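PDB 1B8Z: DNA-binding protein HU from Thermotoga maritima, which binds and wraps DNA as a histone-like protein, stabilising it against denaturation under extreme conditions. Local coordinates for residues Glu5-Val10 with Leu23-Ile28. Sequence-based numbering, arbitrary orientation.
Sequences ELIDRV and LILDTI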
loop_
_atom_site.group_PDB
_atom_site.type_symbol
_atom_site.label_atom_id
_atom_site.label_comp_id
_atom_site.label_asym_id
_atom_site.label_seq_id
_atom_site.Cartn_x
_atom_site.Cartn_y
_atom_site.Cartn_z
ATOM N N GLU B 5 7.672 11.637 1.010
ATOM C CA GLU B 5 6.590 12.495 1.459
ATOM C C GLU B 5 5.461 11.646 2.063
ATOM O O GLU B 5 4.789 12.051 3.018
ATOM C CB GLU B 5 6.018 13.374 0.356
ATOM C CG GLU B 5 6.995 14.346 -0.274
ATOM C CD GLU B 5 6.410 14.974 -1.533
ATOM O OE1 GLU B 5 6.476 14.356 -2.623
ATOM O OE2 GLU B 5 5.903 16.108 -1.386
ATOM N N LEU B 6 5.202 10.489 1.440
ATOM C CA LEU B 6 4.192 9.570 1.995
ATOM C C LEU B 6 4.557 9.195 3.422
ATOM O O LEU B 6 3.677 9.255 4.311
ATOM C CB LEU B 6 4.076 8.334 1.081
ATOM C CG LEU B 6 3.179 7.189 1.588
ATOM C CD1 LEU B 6 1.750 7.664 1.725
ATOM C CD2 LEU B 6 3.274 6.006 0.615
ATOM N N ILE B 7 5.792 8.801 3.679
ATOM C CA ILE B 7 6.240 8.442 5.025
ATOM C C ILE B 7 6.047 9.634 5.964
ATOM O O ILE B 7 5.509 9.435 7.059
ATOM C CB ILE B 7 7.690 7.952 5.004
ATOM C CG1 ILE B 7 7.766 6.572 4.304
ATOM C CG2 ILE B 7 8.261 7.831 6.421
ATOM C CD1 ILE B 7 9.185 6.232 3.888
ATOM N N ASP B 8 6.447 10.834 5.565
ATOM C CA ASP B 8 6.303 11.982 6.483
ATOM C C ASP B 8 4.856 12.277 6.811
ATOM O O ASP B 8 4.519 12.553 7.986
ATOM C CB ASP B 8 6.885 13.219 5.771
ATOM C CG ASP B 8 8.394 13.200 5.698
ATOM O OD1 ASP B 8 9.076 12.358 6.302
ATOM O OD2 ASP B 8 8.911 14.097 4.972
ATOM N N ARG B 9 3.939 12.193 5.853
ATOM C CA ARG B 9 2.532 12.472 6.067
ATOM C C ARG B 9 1.938 11.400 6.987
ATOM O O ARG B 9 1.163 11.732 7.886
ATOM C CB ARG B 9 1.712 12.503 4.783
ATOM C CG ARG B 9 2.133 13.635 3.841
ATOM C CD ARG B 9 1.120 13.770 2.711
ATOM N NE ARG B 9 1.466 14.905 1.847
ATOM C CZ ARG B 9 0.911 16.109 1.950
ATOM N NH1 ARG B 9 -0.017 16.350 2.871
ATOM N NH2 ARG B 9 1.286 17.081 1.120
ATOM N N VAL B 10 2.281 10.137 6.704
ATOM C CA VAL B 10 1.717 9.091 7.571
ATOM C C VAL B 10 2.259 9.200 8.973
ATOM O O VAL B 10 1.500 8.992 9.952
ATOM C CB VAL B 10 2.045 7.707 6.931
ATOM C CG1 VAL B 10 1.758 6.565 7.912
ATOM C CG2 VAL B 10 1.266 7.579 5.645
ATOM N N LEU B 23 9.740 1.225 8.173
ATOM C CA LEU B 23 9.858 -0.219 8.344
ATOM C C LEU B 23 8.544 -0.937 7.991
ATOM O O LEU B 23 8.545 -1.866 7.182
ATOM C CB LEU B 23 10.298 -0.566 9.768
ATOM C CG LEU B 23 10.169 -2.044 10.138
ATOM C CD1 LEU B 23 11.188 -2.892 9.400
ATOM C CD2 LEU B 23 10.269 -2.260 11.646
ATOM N N ILE B 24 7.458 -0.333 8.504
ATOM C CA ILE B 24 6.168 -1.022 8.225
ATOM C C ILE B 24 5.763 -0.852 6.779
ATOM O O ILE B 24 5.346 -1.836 6.130
ATOM C CB ILE B 24 5.103 -0.569 9.227
ATOM C CG1 ILE B 24 5.449 -1.186 10.594
ATOM C CG2 ILE B 24 3.730 -1.046 8.778
ATOM C CD1 ILE B 24 4.748 -0.557 11.764
ATOM N N LEU B 25 5.976 0.320 6.168
ATOM C CA LEU B 25 5.654 0.483 4.755
ATOM C C LEU B 25 6.478 -0.448 3.888
ATOM O O LEU B 25 5.944 -1.143 3.026
ATOM C CB LEU B 25 5.918 1.943 4.351
ATOM C CG LEU B 25 5.780 2.232 2.865
ATOM C CD1 LEU B 25 4.389 1.969 2.327
ATOM C CD2 LEU B 25 6.208 3.668 2.533
ATOM N N ASP B 26 7.801 -0.504 4.166
ATOM C CA ASP B 26 8.639 -1.399 3.338
ATOM C C ASP B 26 8.200 -2.861 3.530
ATOM O O ASP B 26 8.228 -3.586 2.508
ATOM C CB ASP B 26 10.092 -1.222 3.754
ATOM C CG ASP B 26 10.722 0.036 3.175
ATOM O OD1 ASP B 26 10.146 0.659 2.274
ATOM O OD2 ASP B 26 11.845 0.351 3.632
ATOM N N THR B 27 7.833 -3.240 4.729
ATOM C CA THR B 27 7.409 -4.639 4.963
ATOM C C THR B 27 6.078 -4.932 4.281
ATOM O O THR B 27 5.906 -6.010 3.694
ATOM C CB THR B 27 7.357 -4.898 6.460
ATOM O OG1 THR B 27 8.656 -4.588 7.020
ATOM C CG2 THR B 27 7.090 -6.381 6.714
ATOM N N ILE B 28 5.152 -3.962 4.282
ATOM C CA ILE B 28 3.932 -4.115 3.509
ATOM C C ILE B 28 4.258 -4.302 2.027
ATOM O O ILE B 28 3.737 -5.219 1.387
ATOM C CB ILE B 28 3.013 -2.871 3.677
ATOM C CG1 ILE B 28 2.460 -2.858 5.096
ATOM C CG2 ILE B 28 1.886 -2.915 2.633
ATOM C CD1 ILE B 28 1.928 -1.457 5.443
#
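Leu23 O is gripped twice by Thr27, one turn on in a helix whose Leu25 reaches across to Leu6 and Ile7. The two helices, 3-14 and 18-37, are the N-terminal helical pair of the HU fold, whose two copies form the helical body of the dimer. Thr27 N donates the normal helical bond to Leu23 O at 2.9 Å. Thr27 OG1 donates to Leu23 O at 2.7 Å, from the opposite face of the carbonyl. OG1 stands 38° out of the carbonyl plane. This bond gives the hydroxyl of buried Thr27 a partner within its own helix. The helices meet here through apolar side chains, with no hydrogen bond between the two segments. The nearest CA atoms, Ile7 CA and Leu25 CA, are 8.0 Å apart. Leu25 touches both partners and accounts for about half of the 112 Å² buried between the segments. Its CG lies anti to the backbone N (chi1 173°), and the extended side chain carries CD2 to helix 3-14. The bond from CA to CB of Ile7 runs across the line to helix 18-37. Its ethyl branch, set beside the backbone N (chi1 -70°), turns nearer and crosses the Leu25 side chain obliquely. Salt bridges lie along one edge of this small buried patch: Asp26 pairs with Lys3 and Lys22, and Asp8 with Lys18. The Lys3 and Lys18 pairs tie one helix to the other. The second subunit packs close by, with its Thr31 against Leu6 and Val10. Leu25 CD2 meets Leu6 CD2 at 4.2 Å, methyl to methyl, and Ile7 CG1 at 3.7 Å.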